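Local coordinates for protein cortical-lytic enzyme (Bacillus cereus, PDB 4S3J) that hydrolyses spore-cortex peptidoglycan during germination, acting as an N-acetylglucosaminidase, probably on chains that are already partly degraded, at residues L149-P152 / T153-K157; N81-S84 / L85-L89; S311-P315 / Q316-M320; Q112-I116 / P117-S121. All blocks are in the same frame, centred on the assembly; numbering follows the deposited sequence.

Interaction 1: L149-P152 / T153-K157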
ATOM      1  N   LEU A 149      17.000 -17.787 -13.582  1.00 23.10           N
ATOM      2  CA  LEU A 149      16.084 -16.658 -13.476  1.00 22.12           C
ATOM      3  C   LEU A 149      16.160 -15.785 -14.726  1.00 24.63           C
ATOM      4  O   LEU A 149      17.247 -15.553 -15.258  1.00 24.90           O
ATOM      5  CB  LEU A 149      16.429 -15.806 -12.252  1.00 20.49           C
ATOM      6  CG  LEU A 149      16.349 -16.435 -10.844  1.00 21.41           C
ATOM      7  CD1 LEU A 149      16.985 -15.513  -9.784  1.00 26.83           C
ATOM      8  CD2 LEU A 149      14.910 -16.719 -10.455  1.00 24.50           C
ATOM      9  N   LYS A 150      15.009 -15.281 -15.164  1.00 19.84           N
ATOM     10  CA  LYS A 150      14.948 -14.219 -16.159  1.00 21.13           C
ATOM     11  C   LYS A 150      15.042 -12.874 -15.457  1.00 21.02           C
ATOM     12  O   LYS A 150      14.148 -12.522 -14.689  1.00 21.66           O
ATOM     13  CB  LYS A 150      13.642 -14.275 -16.941  1.00 22.34           C
ATOM     14  CG  LYS A 150      13.573 -13.279 -18.082  1.00 23.69           C
ATOM     15  CD  LYS A 150      12.221 -13.274 -18.748  1.00 32.51           C
ATOM     16  CE  LYS A 150      12.144 -12.150 -19.784  1.00 43.75           C
ATOM     17  NZ  LYS A 150      10.821 -12.096 -20.447  1.00 54.50           N
ATOM     18  N   GLU A 151      16.123 -12.139 -15.711  1.00 24.50           N
ATOM     19  CA  GLU A 151      16.329 -10.846 -15.061  1.00 22.75           C
ATOM     20  C   GLU A 151      15.533  -9.762 -15.779  1.00 23.19           C
ATOM     21  O   GLU A 151      15.557  -9.689 -17.014  1.00 26.89           O
ATOM     22  CB  GLU A 151      17.801 -10.451 -15.061  1.00 27.70           C
ATOM     23  CG  GLU A 151      18.714 -11.373 -14.296  1.00 46.57           C
ATOM     24  CD  GLU A 151      20.039 -10.717 -13.941  1.00 51.56           C
ATOM     25  OE1 GLU A 151      20.186  -9.493 -14.155  1.00 48.61           O
ATOM     26  OE2 GLU A 151      20.931 -11.430 -13.438  1.00 61.76           O
ATOM     27  N   PRO A 152      14.857  -8.888 -15.018  1.00 22.71           N
ATOM     28  CA  PRO A 152      14.198  -7.725 -15.629  1.00 21.23           C
ATOM     29  C   PRO A 152      15.193  -6.642 -16.044  1.00 25.17           C
ATOM     30  O   PRO A 152      16.317  -6.626 -15.557  1.00 22.94           O
ATOM     31  CB  PRO A 152      13.279  -7.221 -14.524  1.00 21.50           C
ATOM     32  CG  PRO A 152      13.927  -7.652 -13.269  1.00 20.99           C
ATOM     33  CD  PRO A 152      14.594  -8.968 -13.570  1.00 19.34           C
ATOM     34  N   THR A 153      14.772  -5.732 -16.922  1.00 24.13           N
ATOM     35  CA  THR A 153      15.709  -4.777 -17.495  1.00 21.10           C
ATOM     36  C   THR A 153      16.226  -3.798 -16.444  1.00 25.98           C
ATOM     37  O   THR A 153      15.512  -3.467 -15.499  1.00 23.57           O
ATOM     38  CB  THR A 153      15.052  -3.993 -18.666  1.00 31.93           C
ATOM     39  OG1 THR A 153      16.030  -3.162 -19.297  1.00 44.20           O
ATOM     40  CG2 THR A 153      13.884  -3.136 -18.185  1.00 28.76           C
ATOM     41  N   GLU A 154      17.476  -3.363 -16.604  1.00 27.03           N
ATOM     42  CA  GLU A 154      18.067  -2.306 -15.778  1.00 24.84           C
ATOM     43  C   GLU A 154      18.024  -2.626 -14.282  1.00 21.38           C
ATOM     44  O   GLU A 154      17.827  -1.734 -13.446  1.00 24.97           O
ATOM     45  CB  GLU A 154      17.347  -0.980 -16.065  1.00 34.57           C
ATOM     46  CG  GLU A 154      17.363  -0.586 -17.545  1.00 36.47           C
ATOM     47  CD  GLU A 154      16.486   0.624 -17.846  1.00 47.38           C
ATOM     48  OE1 GLU A 154      16.659   1.677 -17.201  1.00 49.38           O
ATOM     49  OE2 GLU A 154      15.602   0.505 -18.720  1.00 58.39           O
ATOM     50  N   THR A 155      18.231  -3.897 -13.938  1.00 26.65           N
ATOM     51  CA  THR A 155      18.196  -4.308 -12.535  1.00 25.25           C
ATOM     52  C   THR A 155      19.259  -3.592 -11.720  1.00 26.70           C
ATOM     53  O   THR A 155      18.988  -3.151 -10.614  1.00 24.09           O
ATOM     54  CB  THR A 155      18.367  -5.841 -12.383  1.00 24.26           C
ATOM     55  OG1 THR A 155      17.192  -6.490 -12.878  1.00 25.41           O
ATOM     56  CG2 THR A 155      18.503  -6.238 -10.947  1.00 30.17           C
ATOM     57  N   ALA A 156      20.474  -3.473 -12.249  1.00 32.03           N
ATOM     58  CA  ALA A 156      21.552  -2.829 -11.498  1.00 30.17           C
ATOM     59  C   ALA A 156      21.207  -1.374 -11.180  1.00 25.58           C
ATOM     60  O   ALA A 156      21.502  -0.888 -10.087  1.00 28.64           O
ATOM     61  CB  ALA A 156      22.863  -2.911 -12.265  1.00 30.09           C
ATOM     62  N   LYS A 157      20.610  -0.678 -12.141  1.00 28.78           N
ATOM     63  CA  LYS A 157      20.199   0.713 -11.949  1.00 28.24           C
ATOM     64  C   LYS A 157      19.216   0.858 -10.790  1.00 22.89           C
ATOM     65  O   LYS A 157      19.350   1.757  -9.951  1.00 25.32           O
ATOM     66  CB  LYS A 157      19.559   1.264 -13.232  1.00 32.60           C
ATOM     67  CG  LYS A 157      19.077   2.720 -13.138  1.00 34.20           C
ATOM     68  CD  LYS A 157      18.425   3.214 -14.432  1.00 48.82           C
ATOM     69  CE  LYS A 157      19.416   3.282 -15.589  1.00 67.86           C
ATOM     70  NZ  LYS A 157      18.791   3.807 -16.836  1.00 69.73           N
TER
HETATM   71  O   HOH W   1      19.373  -6.201 -15.612  1.00 35.91           O
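Pro152 O is gripped twice. The hydroxyl of Thr155 donates to it, OG1 to Pro152 O being 2.8 Å, and a water donates from 3.1 Å to the same Pro152 O. OG1 arrives above the carbonyl plane, 39° out of it. Thr155 has chi1 -70°, which sets OG1 next to its own backbone N and turns it back over the turn, where it also lies 3.5 Å from Pro152 CG. Pro152 to Thr155 is a type II beta turn, as the positive phi of Glu154 (57°) agrees, but it is held open: Thr155 N stands 3.7 Å from Pro152 O. The water bridges the two, accepting from Thr155 N at 3.1 Å. Glu154 takes the N-cap position of helix 155-164, and its OE1 forms a salt bridge with Lys157 NZ at 3.0 Å, while OE2 is engaged by Ile118 N. The turn thus brings the chain from the short strand 149-150 into that helix, with Pro152 and Thr155 resting on Phe141 of strand 135-143. Chemically, one carbonyl oxygen satisfies a buried hydroxyl directly and, through water, an N-H at the helix start; Lys157 and the Ile118 N-H would probably favour the charged form of the Glu154 carboxylate.

Interaction 2: N81-S84 / L85-L89; sequences NNLS and LKSIL
Leu83 and Ser87 face each other across a tight turn, CB of Leu83 lying 4.0 Å from CB of Ser87. The leucine rotamer carries one methyl over the serine: with chi1 -60° CG lies beside the backbone N, and CD2 of Leu83 comes to 3.9 Å from Ser87 OG. The other methyl, CD1, looks further along the chain and approaches CD2 of Leu89 at 4.3 Å, a loose apolar contact. Ser84 holds its hydroxyl between its backbone N and carbonyl carbon (chi1 78°), over the mouth of the turn. Ser84 OG sits 3.5 Å from Ser87 CB, and it is also close to Ser87 N, though the angle is too poor for a bond. That N-H goes instead to Ser84 O, Ser87 N to Ser84 O being 3.0 Å with an angle of 155° at the hydrogen, which closes a type I beta turn. The turn follows helix 74-80, ended by a Schellman motif with Asn82 as its C-prime residue, and lies on the way to strand 94-96 of the second LysM domain. Leu83 reaches Leu63 of helix 63-70 and Leu95, Leu89 reaches Ile66 of the same helix, and Leu85 folds onto Leu74 and Ala78. A single backbone bond thus fixes the turn, while apolar contacts of Leu85 in it and Leu83 and Leu89 beside it hold the loop to helices 63-70 and 74-80 and strand 94-96.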
ATOM      1  N   ASN A  81      -8.345  18.875  26.870  1.00 24.89           N
ATOM      2  CA  ASN A  81      -9.399  19.649  26.220  1.00 22.55           C
ATOM      3  C   ASN A  81     -10.673  19.756  27.048  1.00 24.77           C
ATOM      4  O   ASN A  81     -11.683  20.275  26.567  1.00 24.25           O
ATOM      5  CB  ASN A  81      -9.741  19.022  24.862  1.00 22.24           C
ATOM      6  CG  ASN A  81      -8.667  19.279  23.811  1.00 23.36           C
ATOM      7  OD1 ASN A  81      -8.541  20.397  23.286  1.00 21.98           O
ATOM      8  ND2 ASN A  81      -7.911  18.230  23.471  1.00 21.01           N
ATOM      9  N   ASN A  82     -10.631  19.253  28.283  1.00 26.54           N
ATOM     10  CA  ASN A  82     -11.799  19.237  29.165  1.00 26.19           C
ATOM     11  C   ASN A  82     -12.996  18.559  28.512  1.00 25.51           C
ATOM     12  O   ASN A  82     -14.104  19.086  28.527  1.00 26.36           O
ATOM     13  CB  ASN A  82     -12.194  20.651  29.606  1.00 25.80           C
ATOM     14  CG  ASN A  82     -13.172  20.632  30.760  1.00 24.36           C
ATOM     15  OD1 ASN A  82     -13.240  19.652  31.523  1.00 26.24           O
ATOM     16  ND2 ASN A  82     -13.951  21.694  30.888  1.00 25.16           N
ATOM     17  N   LEU A  83     -12.758  17.405  27.893  1.00 22.87           N
ATOM     18  CA  LEU A  83     -13.816  16.660  27.209  1.00 21.68           C
ATOM     19  C   LEU A  83     -13.936  15.255  27.772  1.00 27.05           C
ATOM     20  O   LEU A  83     -12.984  14.744  28.356  1.00 29.96           O
ATOM     21  CB  LEU A  83     -13.549  16.578  25.696  1.00 23.94           C
ATOM     22  CG  LEU A  83     -13.454  17.891  24.923  1.00 25.91           C
ATOM     23  CD1 LEU A  83     -13.032  17.631  23.472  1.00 29.90           C
ATOM     24  CD2 LEU A  83     -14.774  18.640  24.971  1.00 28.99           C
ATOM     25  N   SER A  84     -15.096  14.632  27.580  1.00 27.40           N
ATOM     26  CA  SER A  84     -15.285  13.226  27.940  1.00 33.95           C
ATOM     27  C   SER A  84     -14.776  12.345  26.803  1.00 33.41           C
ATOM     28  O   SER A  84     -14.735  12.783  25.648  1.00 31.74           O
ATOM     29  CB  SER A  84     -16.756  12.935  28.233  1.00 45.85           C
ATOM     30  OG  SER A  84     -17.498  12.811  27.034  1.00 75.51           O
ATOM     31  N   LEU A  85     -14.423  11.101  27.129  1.00 35.31           N
ATOM     32  CA  LEU A  85     -13.819  10.183  26.163  1.00 46.16           C
ATOM     33  C   LEU A  85     -14.669   9.915  24.911  1.00 47.41           C
ATOM     34  O   LEU A  85     -14.120   9.639  23.843  1.00 52.19           O
ATOM     35  CB  LEU A  85     -13.488   8.848  26.855  1.00 45.21           C
ATOM     36  CG  LEU A  85     -12.467   8.925  27.999  1.00 42.92           C
ATOM     37  CD1 LEU A  85     -12.312   7.579  28.709  1.00 47.81           C
ATOM     38  CD2 LEU A  85     -11.120   9.414  27.507  1.00 59.87           C
ATOM     39  N   LYS A  86     -15.990  10.001  25.042  1.00 40.62           N
ATOM     40  CA  LYS A  86     -16.918   9.809  23.919  1.00 47.83           C
ATOM     41  C   LYS A  86     -17.654  11.097  23.551  1.00 57.74           C
ATOM     42  O   LYS A  86     -18.721  11.058  22.939  1.00 75.68           O
ATOM     43  CB  LYS A  86     -17.944   8.705  24.213  1.00 60.22           C
ATOM     44  CG  LYS A  86     -17.407   7.279  24.193  1.00 68.32           C
ATOM     45  CD  LYS A  86     -18.497   6.335  23.663  1.00 76.44           C
ATOM     46  CE  LYS A  86     -17.983   4.937  23.349  1.00 79.00           C
ATOM     47  NZ  LYS A  86     -19.087   4.052  22.852  1.00 74.91           N
ATOM     48  N   SER A  87     -17.076  12.232  23.927  1.00 63.01           N
ATOM     49  CA  SER A  87     -17.704  13.542  23.735  1.00 62.67           C
ATOM     50  C   SER A  87     -18.108  13.796  22.282  1.00 45.51           C
ATOM     51  O   SER A  87     -17.367  13.448  21.362  1.00 46.19           O
ATOM     52  CB  SER A  87     -16.749  14.643  24.188  1.00 60.70           C
ATOM     53  OG  SER A  87     -17.346  15.913  24.055  1.00 48.82           O
ATOM     54  N   ILE A  88     -19.280  14.401  22.089  1.00 38.27           N
ATOM     55  CA  ILE A  88     -19.783  14.707  20.750  1.00 42.08           C
ATOM     56  C   ILE A  88     -19.040  15.889  20.147  1.00 33.43           C
ATOM     57  O   ILE A  88     -19.124  17.009  20.651  1.00 39.13           O
ATOM     58  CB  ILE A  88     -21.285  15.075  20.769  1.00 48.01           C
ATOM     59  CG1 ILE A  88     -22.135  13.937  21.332  1.00 53.51           C
ATOM     60  CG2 ILE A  88     -21.764  15.508  19.376  1.00 50.08           C
ATOM     61  CD1 ILE A  88     -23.522  14.406  21.762  1.00 60.18           C
ATOM     62  N   LEU A  89     -18.362  15.642  19.031  1.00 32.08           N
ATOM     63  CA  LEU A  89     -17.619  16.685  18.335  1.00 27.63           C
ATOM     64  C   LEU A  89     -18.447  17.309  17.204  1.00 24.33           C
ATOM     65  O   LEU A  89     -19.411  16.721  16.730  1.00 28.39           O
ATOM     66  CB  LEU A  89     -16.307  16.108  17.785  1.00 22.55           C
ATOM     67  CG  LEU A  89     -15.440  15.349  18.793  1.00 24.64           C
ATOM     68  CD1 LEU A  89     -14.200  14.837  18.112  1.00 24.70           C
ATOM     69  CD2 LEU A  89     -15.058  16.217  19.976  1.00 27.60           C
TER

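Interaction 3: S311-P315 / Q316-M320; sequences SQMPP and QKIMM
Two successive i to i+3 bonds, Lys317 N to Pro314 O at 3.1 Å and Ile318 N to Pro315 O at 3.0 Å, wind the backbone into a short 3-10 turn, with N-H...O angles of 153° and 161°. Gln316 folds back over the diproline: its chain bends at chi2 (-92°), bringing OE1 of Gln316 to 3.4 Å from Pro314 CB and, at the same distance, from CD of Pro315. OE1 of Gln316 also lies 3.3 Å from Pro315 N, which has no hydrogen to give, so the contact is packing and not a hydrogen bond. On another side of the turn Met313 lies obliquely across Ile318, SD of Met313 touching CG1 of Ile318 at 3.9 Å. Lys317 keeps its CB 3.5 Å from Pro314 O, and its extended chain carries NZ away to the carbonyls of Gly273 and Val276, at the end of helix 269-275. The turn links helix 299-312 to strand 318-330, closing a beta-alpha-beta unit of the TIM barrel that begins with strand 278-281. The buried Ile318 touches Leu306 and Ala309 of helix 299-312 and Ile281 of strand 278-281, while Met313 packs on Val279 and Tyr269.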
ATOM      1  N   SER A 311      -3.647 -14.697  14.111  1.00 23.95           N
ATOM      2  CA  SER A 311      -3.936 -15.972  14.768  1.00 25.33           C
ATOM      3  C   SER A 311      -3.010 -17.079  14.293  1.00 29.26           C
ATOM      4  O   SER A 311      -2.888 -18.103  14.958  1.00 28.07           O
ATOM      5  CB  SER A 311      -5.400 -16.373  14.545  1.00 27.03           C
ATOM      6  OG  SER A 311      -5.621 -16.961  13.274  1.00 28.55           O
ATOM      7  N   GLN A 312      -2.334 -16.864  13.164  1.00 27.57           N
ATOM      8  CA  GLN A 312      -1.506 -17.889  12.533  1.00 27.03           C
ATOM      9  C   GLN A 312      -0.012 -17.630  12.660  1.00 25.33           C
ATOM     10  O   GLN A 312       0.781 -18.537  12.426  1.00 27.22           O
ATOM     11  CB  GLN A 312      -1.840 -18.013  11.037  1.00 23.75           C
ATOM     12  CG  GLN A 312      -3.287 -18.325  10.718  1.00 24.25           C
ATOM     13  CD  GLN A 312      -3.748 -19.651  11.297  1.00 27.99           C
ATOM     14  OE1 GLN A 312      -3.274 -20.720  10.904  1.00 31.25           O
ATOM     15  NE2 GLN A 312      -4.650 -19.581  12.263  1.00 34.11           N
ATOM     16  N   MET A 313       0.371 -16.389  12.944  1.00 24.73           N
ATOM     17  CA  MET A 313       1.782 -15.994  12.966  1.00 23.01           C
ATOM     18  C   MET A 313       1.985 -14.731  13.795  1.00 24.49           C
ATOM     19  O   MET A 313       1.024 -13.997  14.074  1.00 26.83           O
ATOM     20  CB  MET A 313       2.300 -15.760  11.542  1.00 27.91           C
ATOM     21  CG  MET A 313       1.815 -14.427  10.960  1.00 23.94           C
ATOM     22  SD  MET A 313       2.254 -14.246   9.214  1.00 25.23           S
ATOM     23  CE  MET A 313       1.130 -15.416   8.445  1.00 25.87           C
ATOM     24  N   PRO A 314       3.239 -14.458  14.196  1.00 28.16           N
ATOM     25  CA  PRO A 314       3.531 -13.249  14.988  1.00 28.05           C
ATOM     26  C   PRO A 314       3.180 -11.952  14.252  1.00 32.42           C
ATOM     27  O   PRO A 314       3.460 -11.828  13.061  1.00 25.69           O
ATOM     28  CB  PRO A 314       5.039 -13.330  15.237  1.00 32.88           C
ATOM     29  CG  PRO A 314       5.416 -14.748  14.991  1.00 33.23           C
ATOM     30  CD  PRO A 314       4.436 -15.289  13.979  1.00 31.95           C
ATOM     31  N   PRO A 315       2.577 -10.983  14.954  1.00 28.65           N
ATOM     32  CA  PRO A 315       2.129  -9.764  14.272  1.00 27.15           C
ATOM     33  C   PRO A 315       3.231  -8.973  13.570  1.00 24.88           C
ATOM     34  O   PRO A 315       2.962  -8.377  12.524  1.00 24.30           O
ATOM     35  CB  PRO A 315       1.538  -8.917  15.411  1.00 30.09           C
ATOM     36  CG  PRO A 315       1.239  -9.860  16.494  1.00 38.09           C
ATOM     37  CD  PRO A 315       2.218 -10.981  16.383  1.00 32.92           C
ATOM     38  N   GLN A 316       4.446  -8.984  14.120  1.00 26.57           N
ATOM     39  CA  GLN A 316       5.556  -8.212  13.550  1.00 25.14           C
ATOM     40  C   GLN A 316       5.955  -8.701  12.159  1.00 26.73           C
ATOM     41  O   GLN A 316       6.604  -7.974  11.402  1.00 24.93           O
ATOM     42  CB  GLN A 316       6.785  -8.269  14.459  1.00 28.23           C
ATOM     43  CG  GLN A 316       7.291  -9.666  14.753  1.00 41.81           C
ATOM     44  CD  GLN A 316       6.692 -10.268  16.011  1.00 58.17           C
ATOM     45  OE1 GLN A 316       5.496 -10.138  16.277  1.00 62.39           O
ATOM     46  NE2 GLN A 316       7.525 -10.947  16.786  1.00 67.33           N
ATOM     47  N   LYS A 317       5.606  -9.940  11.827  1.00 22.85           N
ATOM     48  CA  LYS A 317       5.942 -10.484  10.523  1.00 19.70           C
ATOM     49  C   LYS A 317       4.974 -10.043   9.422  1.00 22.14           C
ATOM     50  O   LYS A 317       5.206 -10.319   8.252  1.00 24.22           O
ATOM     51  CB  LYS A 317       5.974 -12.009  10.562  1.00 24.15           C
ATOM     52  CG  LYS A 317       7.084 -12.556  11.395  1.00 24.82           C
ATOM     53  CD  LYS A 317       7.332 -14.030  11.080  1.00 24.35           C
ATOM     54  CE  LYS A 317       8.496 -14.588  11.913  1.00 24.39           C
ATOM     55  NZ  LYS A 317       8.885 -15.975  11.533  1.00 25.25           N
ATOM     56  N   ILE A 318       3.886  -9.383   9.804  1.00 23.01           N
ATOM     57  CA  ILE A 318       2.829  -9.066   8.840  1.00 20.21           C
ATOM     58  C   ILE A 318       3.012  -7.690   8.189  1.00 17.08           C
ATOM     59  O   ILE A 318       3.052  -6.659   8.883  1.00 19.33           O
ATOM     60  CB  ILE A 318       1.433  -9.135   9.501  1.00 22.26           C
ATOM     61  CG1 ILE A 318       1.166 -10.545  10.019  1.00 23.70           C
ATOM     62  CG2 ILE A 318       0.344  -8.718   8.492  1.00 20.97           C
ATOM     63  CD1 ILE A 318      -0.028 -10.670  10.953  1.00 24.76           C
ATOM     64  N   MET A 319       3.119  -7.695   6.859  1.00 17.00           N
ATOM     65  CA  MET A 319       3.087  -6.476   6.060  1.00 18.85           C
ATOM     66  C   MET A 319       1.749  -6.414   5.352  1.00 18.96           C
ATOM     67  O   MET A 319       1.418  -7.296   4.562  1.00 19.55           O
ATOM     68  CB  MET A 319       4.230  -6.426   5.041  1.00 18.64           C
ATOM     69  CG  MET A 319       5.629  -6.640   5.615  1.00 18.35           C
ATOM     70  SD  MET A 319       6.149  -5.265   6.677  1.00 25.40           S
ATOM     71  CE  MET A 319       7.220  -6.131   7.839  1.00 42.40           C
ATOM     72  N   MET A 320       0.976  -5.381   5.664  1.00 16.44           N
ATOM     73  CA  MET A 320      -0.337  -5.165   5.059  1.00 17.56           C
ATOM     74  C   MET A 320      -0.209  -4.616   3.646  1.00 16.82           C
ATOM     75  O   MET A 320       0.343  -3.529   3.441  1.00 15.74           O
ATOM     76  CB  MET A 320      -1.157  -4.189   5.923  1.00 17.31           C
ATOM     77  CG  MET A 320      -2.562  -3.889   5.384  1.00 14.75           C
ATOM     78  SD  MET A 320      -3.364  -2.561   6.318  1.00 18.66           S
ATOM     79  CE  MET A 320      -2.468  -1.141   5.708  1.00 17.53           C
TER

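Interaction 4: Q112-I116 / P117-S121; sequences QPSTI and PIKES
Thr115 supplies the direct polar bond of this loop, its hydroxyl donating to the backbone carbonyl two residues on. OG1 of Thr115 is 2.7 Å from Pro117 O, with a C=O...donor angle of 143° and a tilt of 26° from the carbonyl plane. The torsion chi1 of 66° places that oxygen between the backbone N and carbonyl carbon of Thr115, turned inward to the following chain. The same hydroxyl receives a second bond, from a water 2.8 Å from Thr115 OG1. That water in turn accepts from Lys119 N at 3.0 Å, so it bridges a pair, Thr115 OG1 and Lys119 N, that stands 3.6 Å apart. Backbone shape matters as well: the peptide before Pro117 is cis, and CA of Ile116 is just 3.0 Å from CA of Pro117. The segment joins strand 104-111 to helix 120-129 in the family 18 TIM barrel, and Lys119 occupies the N-cap position of that helix. There are two apolar contacts. Pro113 sets its ring against both branches of Ile118, CG of Pro113 being 3.8 Å from CG1 and 3.9 Å from CG2 of Ile118. The pair is backed by Tyr138, while Leu122 touches Pro113 and Val123 touches Ile118, both from helix 120-129. Lys119, extended beyond CG, passes at about a right angle to Thr115, and its aliphatic CE meets the threonine methyl CG2.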
ATOM      1  N   GLN A 112       6.837  -2.033 -11.145  1.00 14.15           N
ATOM      2  CA  GLN A 112       6.519  -2.962 -12.220  1.00 13.61           C
ATOM      3  C   GLN A 112       6.433  -2.220 -13.536  1.00 16.22           C
ATOM      4  O   GLN A 112       5.351  -1.783 -13.912  1.00 24.21           O
ATOM      5  CB  GLN A 112       5.195  -3.678 -11.948  1.00 20.45           C
ATOM      6  CG  GLN A 112       4.842  -4.688 -13.037  1.00 21.22           C
ATOM      7  CD  GLN A 112       3.377  -5.087 -13.042  1.00 28.92           C
ATOM      8  OE1 GLN A 112       2.482  -4.246 -12.918  1.00 23.04           O
ATOM      9  NE2 GLN A 112       3.129  -6.385 -13.170  1.00 32.69           N
ATOM     10  N   PRO A 113       7.553  -2.094 -14.251  1.00 22.41           N
ATOM     11  CA  PRO A 113       7.501  -1.377 -15.533  1.00 25.49           C
ATOM     12  C   PRO A 113       6.802  -2.175 -16.629  1.00 31.75           C
ATOM     13  O   PRO A 113       6.699  -3.401 -16.525  1.00 23.32           O
ATOM     14  CB  PRO A 113       8.983  -1.148 -15.872  1.00 27.97           C
ATOM     15  CG  PRO A 113       9.718  -1.383 -14.602  1.00 25.88           C
ATOM     16  CD  PRO A 113       8.934  -2.431 -13.884  1.00 24.86           C
ATOM     17  N   SER A 114       6.331  -1.472 -17.652  1.00 28.79           N
ATOM     18  CA  SER A 114       5.614  -2.089 -18.762  1.00 41.22           C
ATOM     19  C   SER A 114       6.349  -1.894 -20.085  1.00 42.29           C
ATOM     20  O   SER A 114       5.836  -2.267 -21.136  1.00 38.60           O
ATOM     21  CB  SER A 114       4.204  -1.508 -18.875  1.00 39.27           C
ATOM     22  OG  SER A 114       4.250  -0.112 -19.088  1.00 40.26           O
ATOM     23  N   THR A 115       7.543  -1.313 -20.032  1.00 30.39           N
ATOM     24  CA  THR A 115       8.306  -1.042 -21.243  1.00 27.60           C
ATOM     25  C   THR A 115       9.775  -1.377 -21.077  1.00 28.94           C
ATOM     26  O   THR A 115      10.283  -1.523 -19.961  1.00 27.67           O
ATOM     27  CB  THR A 115       8.195   0.435 -21.659  1.00 31.01           C
ATOM     28  OG1 THR A 115       8.834   1.265 -20.679  1.00 28.97           O
ATOM     29  CG2 THR A 115       6.742   0.846 -21.806  1.00 30.99           C
ATOM     30  N   ILE A 116      10.460  -1.502 -22.206  1.00 27.76           N
ATOM     31  CA  ILE A 116      11.905  -1.628 -22.209  1.00 26.35           C
ATOM     32  C   ILE A 116      12.456  -0.613 -23.198  1.00 34.47           C
ATOM     33  O   ILE A 116      12.105  -0.665 -24.381  1.00 39.20           O
ATOM     34  CB  ILE A 116      12.373  -3.054 -22.605  1.00 42.06           C
ATOM     35  CG1 ILE A 116      11.769  -4.105 -21.670  1.00 54.38           C
ATOM     36  CG2 ILE A 116      13.898  -3.152 -22.568  1.00 48.47           C
ATOM     37  CD1 ILE A 116      11.901  -5.533 -22.175  1.00 60.27           C
ATOM     38  N   PRO A 117      13.288   0.334 -22.720  1.00 32.76           N
ATOM     39  CA  PRO A 117      13.710   0.569 -21.330  1.00 31.92           C
ATOM     40  C   PRO A 117      12.592   1.101 -20.433  1.00 27.39           C
ATOM     41  O   PRO A 117      11.531   1.462 -20.925  1.00 27.41           O
ATOM     42  CB  PRO A 117      14.829   1.607 -21.471  1.00 36.01           C
ATOM     43  CG  PRO A 117      14.527   2.316 -22.734  1.00 40.10           C
ATOM     44  CD  PRO A 117      13.914   1.294 -23.647  1.00 36.50           C
ATOM     45  N   ILE A 118      12.844   1.135 -19.127  1.00 25.93           N
ATOM     46  CA  ILE A 118      11.880   1.660 -18.168  1.00 22.74           C
ATOM     47  C   ILE A 118      11.628   3.136 -18.468  1.00 24.07           C
ATOM     48  O   ILE A 118      12.565   3.886 -18.736  1.00 26.32           O
ATOM     49  CB  ILE A 118      12.376   1.514 -16.719  1.00 20.06           C
ATOM     50  CG1 ILE A 118      12.725   0.065 -16.393  1.00 28.28           C
ATOM     51  CG2 ILE A 118      11.316   2.002 -15.714  1.00 20.17           C
ATOM     52  CD1 ILE A 118      13.509  -0.087 -15.092  1.00 33.93           C
ATOM     53  N   LYS A 119      10.370   3.555 -18.408  1.00 24.01           N
ATOM     54  CA  LYS A 119      10.040   4.961 -18.633  1.00 27.33           C
ATOM     55  C   LYS A 119      10.766   5.878 -17.648  1.00 23.48           C
ATOM     56  O   LYS A 119      10.887   5.582 -16.457  1.00 22.73           O
ATOM     57  CB  LYS A 119       8.530   5.197 -18.519  1.00 30.59           C
ATOM     58  CG  LYS A 119       7.704   4.620 -19.668  1.00 34.72           C
ATOM     59  CD  LYS A 119       6.226   4.897 -19.446  1.00 46.77           C
ATOM     60  CE  LYS A 119       5.363   4.080 -20.388  1.00 65.86           C
ATOM     61  NZ  LYS A 119       3.920   4.204 -20.052  1.00 79.44           N
ATOM     62  N   GLU A 120      11.234   7.005 -18.165  1.00 20.03           N
ATOM     63  CA  GLU A 120      11.890   8.007 -17.339  1.00 20.82           C
ATOM     64  C   GLU A 120      10.992   8.460 -16.182  1.00 20.54           C
ATOM     65  O   GLU A 120      11.453   8.613 -15.060  1.00 18.62           O
ATOM     66  CB  GLU A 120      12.263   9.204 -18.216  1.00 19.57           C
ATOM     67  CG  GLU A 120      13.050  10.309 -17.530  1.00 28.39           C
ATOM     68  CD  GLU A 120      13.251  11.519 -18.441  1.00 28.82           C
ATOM     69  OE1 GLU A 120      12.823  11.468 -19.609  1.00 29.02           O
ATOM     70  OE2 GLU A 120      13.832  12.528 -17.995  1.00 25.89           O
ATOM     71  N   SER A 121       9.696   8.615 -16.447  1.00 23.06           N
ATOM     72  CA  SER A 121       8.766   9.075 -15.417  1.00 21.23           C
ATOM     73  C   SER A 121       8.704   8.077 -14.262  1.00 15.52           C
ATOM     74  O   SER A 121       8.575   8.448 -13.100  1.00 18.96           O
ATOM     75  CB  SER A 121       7.375   9.303 -16.037  1.00 21.19           C
ATOM     76  OG  SER A 121       6.929   8.122 -16.671  1.00 23.97           O
TER
HETATM   77  O   HOH W   2       8.191   1.484 -17.921  1.00 25.88           O

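Interactions 1 and 4 form one neighbourhood, their centres 12 Å apart. The carboxylate of Glu154 joins them, OE2 to Ile118 N being 2.9 Å, a probable hydrogen bond, and Thr153 CG2 packs on Ile118 CG1 at 3.8 Å. Both lead into barrel helices, 155-164 and 120-129. Interaction 3 instead leads out of a helix into a strand; its centre is about 30 Å from interaction 1 and 33 Å from interaction 4, with no touch. Interaction 2 belongs to a LysM domain, its centre about 55 Å from interaction 1 and 34 Å from interaction 3. All four lie away from Glu220, the likely proton donor.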